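PDB 3FJV: DUF3501 family protein from Burkholderia pseudomallei K96243, which is of unknown function but folds into a mixed helix-and-strand domain around one large antiparallel sheet and occurs as a two-chain assembly. Local coordinates for residues L159-I167 with A179-A190; V109-L117 with P124-D132. All coordinates share one frame; numbering follows the deposited sequence.

Both contacts are partly buried and each belongs to a beta hairpin of the same antiparallel sheet, contact 2 between strands 115-119 and 125-129, contact 1 between strands 165-169 and 176-180 at one margin. Their centres lie about 19 Å apart, yet they meet because strands 115-119 and 165-169 are neighbours: Leu-165 CD1 rests on Leu-117 CD2 at 3.7 Å. Beyond its hairpin, contact 1 takes in a helix whose alanines and Leu-189 close over Leu-159 and Leu-165, and it is mainly apolar, with arginine and waters at its outer side. Contact 2 includes no alpha-helix; aromatic rings, arginine and acidic side chains dominate it, and its acidic end reaches the second subunit.

Contact 1: L159-I167 with A179-A190; sequences LKAGAPLSI and ARIDPDVAASLA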
ATOM      1  N   LEU A 159       8.380  17.377  27.985  1.00 17.42           N
ATOM      2  CA  LEU A 159       7.107  17.296  27.298  1.00 17.09           C
ATOM      3  C   LEU A 159       5.902  17.373  28.254  1.00 19.72           C
ATOM      4  O   LEU A 159       4.950  18.173  28.052  1.00 17.27           O
ATOM      5  CB  LEU A 159       7.054  16.011  26.468  1.00 16.61           C
ATOM      6  CG  LEU A 159       5.961  15.921  25.439  1.00 18.25           C
ATOM      7  CD1 LEU A 159       6.101  17.072  24.427  1.00 21.46           C
ATOM      8  CD2 LEU A 159       5.968  14.539  24.781  1.00 26.19           C
ATOM      9  N   LYS A 160       5.950  16.579  29.319  1.00 18.46           N
ATOM     10  CA  LYS A 160       4.879  16.593  30.354  1.00 15.95           C
ATOM     11  C   LYS A 160       4.805  17.911  31.031  1.00 18.45           C
ATOM     12  O   LYS A 160       3.733  18.319  31.448  1.00 20.03           O
ATOM     13  CB  LYS A 160       5.107  15.502  31.391  1.00 15.88           C
ATOM     14  CG  LYS A 160       4.863  14.126  30.805  1.00 19.28           C
ATOM     15  CD  LYS A 160       5.298  13.008  31.751  1.00 25.21           C
ATOM     16  CE  LYS A 160       4.779  11.644  31.303  1.00 29.18           C
ATOM     17  NZ  LYS A 160       3.268  11.499  31.374  1.00 23.60           N
ATOM     18  N   ALA A 161       5.930  18.606  31.113  1.00 19.85           N
ATOM     19  CA  ALA A 161       5.956  19.926  31.658  1.00 20.00           C
ATOM     20  C   ALA A 161       5.450  21.011  30.679  1.00 20.45           C
ATOM     21  O   ALA A 161       5.474  22.165  31.023  1.00 20.75           O
ATOM     22  CB  ALA A 161       7.377  20.234  32.143  1.00 18.22           C
ATOM     23  N   GLY A 162       5.032  20.641  29.466  1.00 21.69           N
ATOM     24  CA  GLY A 162       4.495  21.617  28.479  1.00 21.10           C
ATOM     25  C   GLY A 162       5.528  22.237  27.563  1.00 21.27           C
ATOM     26  O   GLY A 162       5.283  23.271  26.958  1.00 21.59           O
ATOM     27  N   ALA A 163       6.711  21.637  27.436  1.00 17.99           N
ATOM     28  CA  ALA A 163       7.719  22.232  26.558  1.00 19.51           C
ATOM     29  C   ALA A 163       7.225  22.157  25.125  1.00 16.04           C
ATOM     30  O   ALA A 163       6.337  21.378  24.840  1.00 16.46           O
ATOM     31  CB  ALA A 163       9.087  21.525  26.670  1.00 16.26           C
ATOM     32  N   PRO A 164       7.813  22.941  24.230  1.00 18.85           N
ATOM     33  CA  PRO A 164       7.457  22.869  22.779  1.00 20.37           C
ATOM     34  C   PRO A 164       7.871  21.555  22.193  1.00 21.16           C
ATOM     35  O   PRO A 164       8.914  21.035  22.599  1.00 23.09           O
ATOM     36  CB  PRO A 164       8.279  23.979  22.147  1.00 22.25           C
ATOM     37  CG  PRO A 164       8.764  24.820  23.223  1.00 25.84           C
ATOM     38  CD  PRO A 164       8.645  24.111  24.534  1.00 22.02           C
ATOM     39  N   LEU A 165       7.036  20.990  21.311  1.00 19.98           N
ATOM     40  CA  LEU A 165       7.393  19.820  20.541  1.00 18.40           C
ATOM     41  C   LEU A 165       7.347  20.171  19.049  1.00 18.27           C
ATOM     42  O   LEU A 165       6.351  20.708  18.563  1.00 19.36           O
ATOM     43  CB  LEU A 165       6.417  18.697  20.839  1.00 14.05           C
ATOM     44  CG  LEU A 165       6.613  17.376  20.132  1.00 19.43           C
ATOM     45  CD1 LEU A 165       7.966  16.756  20.426  1.00 24.08           C
ATOM     46  CD2 LEU A 165       5.447  16.457  20.534  1.00 23.38           C
ATOM     47  N   SER A 166       8.432  19.892  18.346  1.00 17.08           N
ATOM     48  CA  SER A 166       8.562  20.237  16.928  1.00 16.52           C
ATOM     49  C   SER A 166       8.733  18.948  16.120  1.00 17.81           C
ATOM     50  O   SER A 166       9.265  17.934  16.643  1.00 15.08           O
ATOM     51  CB  SER A 166       9.784  21.193  16.749  1.00 18.67           C
ATOM     52  OG  SER A 166       9.518  22.392  17.437  1.00 23.45           O
ATOM     53  N   ILE A 167       8.270  18.982  14.863  1.00 16.10           N
ATOM     54  CA  ILE A 167       8.393  17.866  13.935  0.50 15.27           C
ATOM     55  C   ILE A 167       8.991  18.361  12.615  1.00 19.00           C
ATOM     56  O   ILE A 167       8.670  19.464  12.130  1.00 18.31           O
ATOM     57  CB  ILE A 167       7.048  17.163  13.703  0.50 15.49           C
ATOM     58  CG1 ILE A 167       7.208  15.870  12.915  0.50 20.06           C
ATOM     59  CG2 ILE A 167       6.065  18.062  12.977  0.50 18.50           C
ATOM     60  CD1 ILE A 167       5.916  15.099  12.862  0.50 26.65           C
ATOM     61  N   ALA A 179       9.172  22.375  12.953  1.00 17.10           N
ATOM     62  CA  ALA A 179       8.180  23.361  13.294  1.00 17.84           C
ATOM     63  C   ALA A 179       7.348  22.861  14.484  1.00 18.19           C
ATOM     64  O   ALA A 179       7.049  21.652  14.612  1.00 16.21           O
ATOM     65  CB  ALA A 179       7.254  23.635  12.052  1.00 20.81           C
ATOM     66  N   ARG A 180       6.941  23.813  15.326  1.00 19.36           N
ATOM     67  CA  ARG A 180       6.257  23.503  16.563  0.50 19.01           C
ATOM     68  C   ARG A 180       4.891  22.947  16.280  1.00 18.62           C
ATOM     69  O   ARG A 180       4.157  23.474  15.446  1.00 21.75           O
ATOM     70  CB  ARG A 180       6.119  24.746  17.461  0.50 19.92           C
ATOM     71  CG  ARG A 180       5.498  24.430  18.809  0.50 19.41           C
ATOM     72  CD  ARG A 180       5.443  25.623  19.793  0.50 23.08           C
ATOM     73  NE  ARG A 180       4.907  25.138  21.053  0.50 17.02           N
ATOM     74  CZ  ARG A 180       4.876  25.798  22.189  0.50 16.44           C
ATOM     75  NH1 ARG A 180       5.348  27.022  22.236  0.50 21.30           N
ATOM     76  NH2 ARG A 180       4.378  25.213  23.290  0.50 12.47           N
ATOM     77  N   ILE A 181       4.543  21.892  16.982  1.00 18.14           N
ATOM     78  CA  ILE A 181       3.212  21.300  16.928  0.50 19.13           C
ATOM     79  C   ILE A 181       2.267  22.077  17.843  1.00 18.98           C
ATOM     80  O   ILE A 181       2.705  22.662  18.838  1.00 17.78           O
ATOM     81  CB  ILE A 181       3.279  19.827  17.342  0.50 18.41           C
ATOM     82  CG1 ILE A 181       3.936  19.003  16.230  0.50 20.10           C
ATOM     83  CG2 ILE A 181       1.885  19.273  17.664  0.50 21.36           C
ATOM     84  CD1 ILE A 181       4.377  17.616  16.699  0.50 25.53           C
ATOM     85  N   ASP A 182       0.983  22.082  17.501  1.00 19.89           N
ATOM     86  CA  ASP A 182      -0.077  22.644  18.346  1.00 20.60           C
ATOM     87  C   ASP A 182       0.082  22.176  19.799  1.00 20.39           C
ATOM     88  O   ASP A 182       0.230  20.948  20.047  1.00 20.24           O
ATOM     89  CB  ASP A 182      -1.386  22.148  17.750  1.00 24.46           C
ATOM     90  CG  ASP A 182      -2.645  22.650  18.466  1.00 29.63           C
ATOM     91  OD1 ASP A 182      -2.606  23.114  19.631  1.00 21.02           O
ATOM     92  OD2 ASP A 182      -3.715  22.503  17.814  1.00 31.83           O
ATOM     93  N   PRO A 183       0.137  23.117  20.766  1.00 17.14           N
ATOM     94  CA  PRO A 183       0.369  22.684  22.132  1.00 18.53           C
ATOM     95  C   PRO A 183      -0.693  21.775  22.689  1.00 19.50           C
ATOM     96  O   PRO A 183      -0.381  20.950  23.559  1.00 17.19           O
ATOM     97  CB  PRO A 183       0.431  23.987  22.924  1.00 18.64           C
ATOM     98  CG  PRO A 183       0.928  24.953  21.952  1.00 26.41           C
ATOM     99  CD  PRO A 183       0.248  24.585  20.670  1.00 22.57           C
ATOM    100  N   ASP A 184      -1.938  21.942  22.236  1.00 18.48           N
ATOM    101  CA  ASP A 184      -2.976  21.018  22.613  1.00 18.57           C
ATOM    102  C   ASP A 184      -2.664  19.589  22.121  1.00 20.22           C
ATOM    103  O   ASP A 184      -2.942  18.627  22.836  1.00 17.62           O
ATOM    104  CB  ASP A 184      -4.336  21.478  22.102  1.00 19.94           C
ATOM    105  CG  ASP A 184      -5.452  20.608  22.616  1.00 23.55           C
ATOM    106  OD1 ASP A 184      -5.850  20.713  23.813  1.00 30.48           O
ATOM    107  OD2 ASP A 184      -5.935  19.799  21.813  1.00 27.32           O
ATOM    108  N   VAL A 185      -2.065  19.448  20.930  1.00 17.34           N
ATOM    109  CA  VAL A 185      -1.660  18.127  20.458  1.00 13.71           C
ATOM    110  C   VAL A 185      -0.472  17.614  21.270  1.00 15.88           C
ATOM    111  O   VAL A 185      -0.483  16.471  21.738  1.00 14.64           O
ATOM    112  CB  VAL A 185      -1.329  18.111  18.935  1.00 15.24           C
ATOM    113  CG1 VAL A 185      -0.673  16.739  18.507  1.00 14.04           C
ATOM    114  CG2 VAL A 185      -2.575  18.528  18.052  1.00 15.97           C
ATOM    115  N   ALA A 186       0.552  18.436  21.476  1.00 15.86           N
ATOM    116  CA  ALA A 186       1.675  17.990  22.322  1.00 16.39           C
ATOM    117  C   ALA A 186       1.230  17.583  23.749  1.00 16.82           C
ATOM    118  O   ALA A 186       1.766  16.659  24.327  1.00 16.84           O
ATOM    119  CB  ALA A 186       2.816  19.094  22.383  1.00 18.16           C
ATOM    120  N   ALA A 187       0.235  18.262  24.297  1.00 15.01           N
ATOM    121  CA  ALA A 187      -0.299  17.924  25.641  1.00 16.18           C
ATOM    122  C   ALA A 187      -0.951  16.528  25.640  1.00 18.17           C
ATOM    123  O   ALA A 187      -0.719  15.738  26.540  1.00 17.50           O
ATOM    124  CB  ALA A 187      -1.288  19.003  26.159  1.00 16.60           C
ATOM    125  N   SER A 188      -1.678  16.206  24.585  1.00 17.09           N
ATOM    126  CA  SER A 188      -2.273  14.904  24.451  1.00 14.77           C
ATOM    127  C   SER A 188      -1.208  13.797  24.346  1.00 12.98           C
ATOM    128  O   SER A 188      -1.312  12.744  25.006  1.00 16.88           O
ATOM    129  CB  SER A 188      -3.185  14.891  23.231  1.00 13.42           C
ATOM    130  OG  SER A 188      -3.757  13.619  23.044  1.00 15.23           O
ATOM    131  N   LEU A 189      -0.156  14.080  23.588  1.00 16.11           N
ATOM    132  CA  LEU A 189       0.933  13.127  23.396  1.00 14.41           C
ATOM    133  C   LEU A 189       1.681  12.863  24.723  1.00 14.18           C
ATOM    134  O   LEU A 189       2.099  11.717  25.023  1.00 16.88           O
ATOM    135  CB  LEU A 189       1.889  13.598  22.275  1.00 14.89           C
ATOM    136  CG  LEU A 189       1.710  13.287  20.766  1.00 22.61           C
ATOM    137  CD1 LEU A 189       0.255  13.319  20.303  1.00 17.72           C
ATOM    138  CD2 LEU A 189       2.592  14.217  19.851  1.00 13.69           C
ATOM    139  N   ALA A 190       1.909  13.905  25.497  1.00 17.23           N
ATOM    140  CA  ALA A 190       2.569  13.773  26.780  1.00 19.19           C
ATOM    141  C   ALA A 190       1.877  12.711  27.658  1.00 20.31           C
ATOM    142  O   ALA A 190       2.539  11.951  28.357  1.00 20.78           O
ATOM    143  CB  ALA A 190       2.629  15.150  27.497  1.00 19.23           C
TER
HETATM  144  O   HOH W   1       3.949  22.244  23.697  1.00 20.75           O
HETATM  145  O   HOH W   2       4.473  22.361  20.967  1.00 16.49           O
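The carbonyl oxygen of Leu-165 takes the shortest bond of the contact, from Ile-181 N at 2.7 Å, the N-H pointing almost straight at it (177°). Leu-165 N instead donates to a water that also accepts from Arg-180 NE and donates to Ile-181 O, so one molecule ties both backbones to the guanidinium. The extended Arg-180 side chain runs out past Pro-164, whose CB lies over one guanidinium face, 3.7 Å from NE, offset toward the rim; a second water links Arg-180 NH2 to Ala-163 O. Beneath, Leu-165 has CG trans to its own N (chi1 -180°), which lays CD2 against Leu-189 CD2 at 3.7 Å, the two side chains crossing near a right angle, while its CB meets Ala-186 CB at 3.9 Å. Ala-190 CB fits against Leu-159 CG at 4.0 Å, and Lys-160 NZ reaches Ala-190 O (3.1 Å) from above the carbonyl plane; NZ also bonds to Leu-193 O. Gly-162 ends helix 153-160 in a Schellman motif. Asp-182 N-caps helix 183-190, its OD1 accepting from Asp-184 N. The whole is an antiparallel beta hairpin flanked in sequence by a helix before its first strand and one after its second, their C-terminal ends meeting.

Contact 2: V109-L117 with P124-D132; sequences VGIEDRVFL and PVYAIADED
Phe-116 CB sits over the centre of the Tyr-126 ring, a CH-pi contact 3.7 Å from the centroid and only 3° off the ring normal. With chi1 at 65°, Phe-116 CG lies between its backbone N and carbonyl carbon, and its ring leans alongside the tyrosine, planes 31° apart, CD1 reaching Tyr-126 CZ. On another side, Phe-116 CD2 touches Pro-124 CB at 3.9 Å. The tyrosine also has Asp-113 O at its edge, near the ring plane, and its CE2 lies over one face of the Arg-114 guanidinium, 3.7 Å from NH2, with ring and guanidinium planes steeply inclined. Asp-170 fixes both groups from outside, accepting a hydrogen bond from Tyr-126 OH and forming a salt bridge with Arg-114 NE.

Phe-116 and Tyr-126 form a non-hydrogen-bonded pair in the antiparallel hairpin of strands 115-119 and 125-129. Next to it, Leu-117 and Val-125 are joined by two backbone bonds, the shorter from Val-125 N to Leu-117 O at 2.7 Å; on the other side, Ala-127 N donates to Val-115 O.

Farther along, direct backbone pairing gives way at the 3-10 turn 111-113. There Ala-129 CB packs tightly on Glu-112 CG (3.4 Å), and a water bridges Asp-113 OD1 to Ala-129 N. Glu-112 O is buried without a partner. Glu-112 OE2 and Asp-130 OD2 stand 4.2 Å apart with a water near both. His-145 and Phe-146 hold Asp-130, which also forms a salt bridge with Arg-102 of the second subunit.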
ATOM      1  N   VAL A 109      11.215   7.280  -1.463  1.00 24.57           N
ATOM      2  CA  VAL A 109      11.674   6.056  -0.802  1.00 26.04           C
ATOM      3  C   VAL A 109      12.501   6.388   0.457  1.00 23.37           C
ATOM      4  O   VAL A 109      13.363   7.269   0.466  1.00 25.46           O
ATOM      5  CB  VAL A 109      12.507   5.176  -1.762  1.00 27.56           C
ATOM      6  CG1 VAL A 109      13.690   5.958  -2.258  1.00 23.86           C
ATOM      7  CG2 VAL A 109      12.930   3.889  -1.069  1.00 32.64           C
ATOM      8  N   GLY A 110      12.185   5.712   1.545  1.00 21.89           N
ATOM      9  CA  GLY A 110      12.925   5.895   2.796  1.00 20.14           C
ATOM     10  C   GLY A 110      12.487   7.111   3.599  1.00 19.41           C
ATOM     11  O   GLY A 110      13.041   7.377   4.648  1.00 18.13           O
ATOM     12  N   ILE A 111      11.473   7.832   3.147  1.00 16.34           N
ATOM     13  CA  ILE A 111      10.998   9.014   3.918  1.00 19.25           C
ATOM     14  C   ILE A 111      10.532   8.683   5.331  1.00 16.58           C
ATOM     15  O   ILE A 111      10.699   9.478   6.253  1.00 20.01           O
ATOM     16  CB  ILE A 111       9.892   9.797   3.155  1.00 17.01           C
ATOM     17  CG1 ILE A 111       9.732  11.185   3.763  1.00 18.57           C
ATOM     18  CG2 ILE A 111       8.554   9.023   3.101  1.00 18.10           C
ATOM     19  CD1 ILE A 111       8.912  12.150   2.900  1.00 23.52           C
ATOM     20  N   GLU A 112       9.954   7.509   5.519  1.00 18.47           N
ATOM     21  CA  GLU A 112       9.496   7.085   6.843  1.00 20.01           C
ATOM     22  C   GLU A 112      10.596   7.022   7.907  1.00 23.14           C
ATOM     23  O   GLU A 112      10.295   7.033   9.088  1.00 22.59           O
ATOM     24  CB  GLU A 112       8.767   5.753   6.762  1.00 22.07           C
ATOM     25  CG  GLU A 112       9.632   4.520   6.423  1.00 21.78           C
ATOM     26  CD  GLU A 112       9.929   4.371   4.916  1.00 27.28           C
ATOM     27  OE1 GLU A 112       9.654   5.301   4.153  1.00 24.39           O
ATOM     28  OE2 GLU A 112      10.432   3.321   4.501  1.00 24.03           O
ATOM     29  N   ASP A 113      11.858   6.945   7.469  1.00 21.77           N
ATOM     30  CA  ASP A 113      13.029   6.930   8.351  1.00 23.33           C
ATOM     31  C   ASP A 113      13.566   8.343   8.639  1.00 19.88           C
ATOM     32  O   ASP A 113      14.453   8.474   9.458  1.00 20.66           O
ATOM     33  CB  ASP A 113      14.220   6.211   7.664  1.00 21.39           C
ATOM     34  CG  ASP A 113      13.892   4.832   7.203  1.00 29.04           C
ATOM     35  OD1 ASP A 113      13.136   4.145   7.900  1.00 27.04           O
ATOM     36  OD2 ASP A 113      14.466   4.403   6.169  1.00 36.95           O
ATOM     37  N   ARG A 114      13.057   9.372   7.946  1.00 16.99           N
ATOM     38  CA  ARG A 114      13.648  10.727   7.971  1.00 16.49           C
ATOM     39  C   ARG A 114      12.757  11.758   8.656  1.00 17.66           C
ATOM     40  O   ARG A 114      13.110  12.914   8.735  1.00 19.02           O
ATOM     41  CB  ARG A 114      13.966  11.190   6.557  1.00 16.46           C
ATOM     42  CG  ARG A 114      14.806  10.260   5.728  1.00 19.87           C
ATOM     43  CD  ARG A 114      16.010   9.722   6.450  1.00 24.21           C
ATOM     44  NE  ARG A 114      16.836  10.759   7.076  1.00 20.52           N
ATOM     45  CZ  ARG A 114      17.948  10.503   7.761  1.00 26.32           C
ATOM     46  NH1 ARG A 114      18.382   9.270   7.869  1.00 27.39           N
ATOM     47  NH2 ARG A 114      18.653  11.491   8.312  1.00 25.46           N
ATOM     48  N   VAL A 115      11.640  11.297   9.218  1.00 19.27           N
ATOM     49  CA  VAL A 115      10.744  12.119  10.026  1.00 18.61           C
ATOM     50  C   VAL A 115      11.259  12.109  11.438  1.00 16.20           C
ATOM     51  O   VAL A 115      11.493  11.077  12.008  1.00 18.59           O
ATOM     52  CB  VAL A 115       9.279  11.588  10.002  1.00 18.27           C
ATOM     53  CG1 VAL A 115       8.418  12.285  11.104  1.00 20.32           C
ATOM     54  CG2 VAL A 115       8.674  11.761   8.589  1.00 18.39           C
ATOM     55  N   PHE A 116      11.413  13.284  12.031  1.00 16.85           N
ATOM     56  CA  PHE A 116      11.932  13.410  13.394  1.00 17.16           C
ATOM     57  C   PHE A 116      11.141  14.351  14.262  1.00 14.59           C
ATOM     58  O   PHE A 116      10.555  15.326  13.770  1.00 17.35           O
ATOM     59  CB  PHE A 116      13.391  13.858  13.385  1.00 18.12           C
ATOM     60  CG  PHE A 116      13.609  15.241  12.829  1.00 17.87           C
ATOM     61  CD1 PHE A 116      13.739  15.427  11.481  1.00 22.30           C
ATOM     62  CD2 PHE A 116      13.688  16.343  13.667  1.00 20.87           C
ATOM     63  CE1 PHE A 116      13.950  16.671  10.942  1.00 22.29           C
ATOM     64  CE2 PHE A 116      13.879  17.618  13.130  1.00 20.53           C
ATOM     65  CZ  PHE A 116      14.010  17.770  11.755  1.00 17.73           C
ATOM     66  N   LEU A 117      11.153  14.084  15.572  1.00 14.64           N
ATOM     67  CA  LEU A 117      10.575  14.958  16.589  1.00 17.43           C
ATOM     68  C   LEU A 117      11.694  15.623  17.374  1.00 18.50           C
ATOM     69  O   LEU A 117      12.760  15.021  17.556  1.00 17.90           O
ATOM     70  CB  LEU A 117       9.783  14.111  17.641  1.00 19.77           C
ATOM     71  CG  LEU A 117       8.403  13.569  17.420  1.00 35.41           C
ATOM     72  CD1 LEU A 117       7.982  12.625  18.535  1.00 17.83           C
ATOM     73  CD2 LEU A 117       7.442  14.724  17.348  1.00 48.68           C
ATOM     74  N   PRO A 124      17.240  15.597  18.539  1.00 21.22           N
ATOM     75  CA  PRO A 124      16.083  15.130  17.766  1.00 20.73           C
ATOM     76  C   PRO A 124      15.940  13.608  17.845  1.00 19.23           C
ATOM     77  O   PRO A 124      16.941  12.902  18.075  1.00 14.81           O
ATOM     78  CB  PRO A 124      16.390  15.536  16.336  1.00 22.97           C
ATOM     79  CG  PRO A 124      17.748  16.194  16.312  1.00 26.04           C
ATOM     80  CD  PRO A 124      18.307  16.201  17.711  1.00 26.89           C
ATOM     81  N   VAL A 125      14.703  13.131  17.719  1.00 17.50           N
ATOM     82  CA  VAL A 125      14.378  11.699  17.694  1.00 17.81           C
ATOM     83  C   VAL A 125      13.759  11.293  16.341  1.00 16.14           C
ATOM     84  O   VAL A 125      12.670  11.706  15.969  1.00 18.12           O
ATOM     85  CB  VAL A 125      13.454  11.278  18.869  1.00 17.66           C
ATOM     86  CG1 VAL A 125      12.881   9.791  18.649  1.00 19.77           C
ATOM     87  CG2 VAL A 125      14.208  11.420  20.194  1.00 23.15           C
ATOM     88  N   TYR A 126      14.477  10.446  15.616  1.00 13.76           N
ATOM     89  CA  TYR A 126      14.003   9.907  14.318  1.00 15.25           C
ATOM     90  C   TYR A 126      13.073   8.722  14.536  1.00 18.00           C
ATOM     91  O   TYR A 126      13.279   7.916  15.436  1.00 15.54           O
ATOM     92  CB  TYR A 126      15.157   9.553  13.385  1.00 18.06           C
ATOM     93  CG  TYR A 126      15.808  10.783  12.795  1.00 18.51           C
ATOM     94  CD1 TYR A 126      16.581  11.631  13.585  1.00 26.91           C
ATOM     95  CD2 TYR A 126      15.574  11.151  11.463  1.00 18.65           C
ATOM     96  CE1 TYR A 126      17.126  12.820  13.055  1.00 28.10           C
ATOM     97  CE2 TYR A 126      16.134  12.299  10.911  1.00 18.18           C
ATOM     98  CZ  TYR A 126      16.891  13.148  11.721  1.00 26.91           C
ATOM     99  OH  TYR A 126      17.434  14.295  11.200  1.00 23.56           O
ATOM    100  N   ALA A 127      12.009   8.660  13.727  1.00 19.32           N
ATOM    101  CA  ALA A 127      11.083   7.556  13.751  1.00 19.14           C
ATOM    102  C   ALA A 127      11.794   6.278  13.365  1.00 18.06           C
ATOM    103  O   ALA A 127      12.684   6.285  12.522  1.00 16.57           O
ATOM    104  CB  ALA A 127       9.900   7.808  12.786  1.00 18.51           C
ATOM    105  N   ILE A 128      11.436   5.203  14.042  1.00 18.07           N
ATOM    106  CA  ILE A 128      11.802   3.848  13.621  0.50 19.35           C
ATOM    107  C   ILE A 128      10.546   3.286  12.998  1.00 16.76           C
ATOM    108  O   ILE A 128       9.512   3.185  13.683  1.00 18.68           O
ATOM    109  CB  ILE A 128      12.246   2.949  14.804  0.50 21.19           C
ATOM    110  CG1 ILE A 128      13.413   3.589  15.563  0.50 23.30           C
ATOM    111  CG2 ILE A 128      12.645   1.562  14.295  0.50 20.01           C
ATOM    112  CD1 ILE A 128      14.630   3.819  14.696  0.50 21.16           C
ATOM    113  N   ALA A 129      10.620   2.953  11.707  1.00 17.03           N
ATOM    114  CA  ALA A 129       9.445   2.586  10.905  1.00 16.09           C
ATOM    115  C   ALA A 129       9.279   1.107  10.620  1.00 17.64           C
ATOM    116  O   ALA A 129      10.261   0.399  10.379  1.00 13.97           O
ATOM    117  CB  ALA A 129       9.489   3.347   9.565  1.00 16.14           C
ATOM    118  N   ASP A 130       8.035   0.649  10.649  1.00 14.57           N
ATOM    119  CA  ASP A 130       7.631  -0.617  10.000  1.00 16.13           C
ATOM    120  C   ASP A 130       8.362  -1.843  10.546  1.00 18.77           C
ATOM    121  O   ASP A 130       8.643  -2.797   9.810  1.00 14.38           O
ATOM    122  CB  ASP A 130       7.784  -0.504   8.448  1.00 18.53           C
ATOM    123  CG  ASP A 130       7.070   0.720   7.868  1.00 21.62           C
ATOM    124  OD1 ASP A 130       5.919   1.019   8.319  1.00 15.99           O
ATOM    125  OD2 ASP A 130       7.667   1.363   6.963  1.00 18.85           O
ATOM    126  N   GLU A 131       8.576  -1.869  11.864  1.00 16.62           N
ATOM    127  CA  GLU A 131       9.296  -2.985  12.479  1.00 16.25           C
ATOM    128  C   GLU A 131       8.469  -4.276  12.432  1.00 20.62           C
ATOM    129  O   GLU A 131       8.991  -5.361  12.558  1.00 19.84           O
ATOM    130  CB  GLU A 131       9.635  -2.655  13.911  1.00 18.86           C
ATOM    131  CG  GLU A 131      10.761  -1.643  14.024  1.00 20.26           C
ATOM    132  CD  GLU A 131      10.884  -1.119  15.426  1.00 26.06           C
ATOM    133  OE1 GLU A 131       9.944  -0.386  15.879  1.00 23.67           O
ATOM    134  OE2 GLU A 131      11.913  -1.468  16.071  1.00 21.22           O
ATOM    135  N   ASP A 132       7.165  -4.131  12.252  1.00 19.65           N
ATOM    136  CA  ASP A 132       6.289  -5.277  12.102  1.00 22.84           C
ATOM    137  C   ASP A 132       6.351  -5.941  10.742  1.00 25.67           C
ATOM    138  O   ASP A 132       5.706  -6.976  10.518  1.00 27.26           O
ATOM    139  CB  ASP A 132       4.861  -4.866  12.415  1.00 21.09           C
ATOM    140  CG  ASP A 132       4.357  -3.773  11.519  1.00 16.77           C
ATOM    141  OD1 ASP A 132       5.084  -2.791  11.270  1.00 19.25           O
ATOM    142  OD2 ASP A 132       3.228  -3.890  11.050  1.00 17.39           O
TER
HETATM  143  O   HOH W   3      10.159   0.696   6.014  1.00 31.86           O
HETATM  144  O   HOH W   4      13.061   3.270  10.439  1.00 33.38           O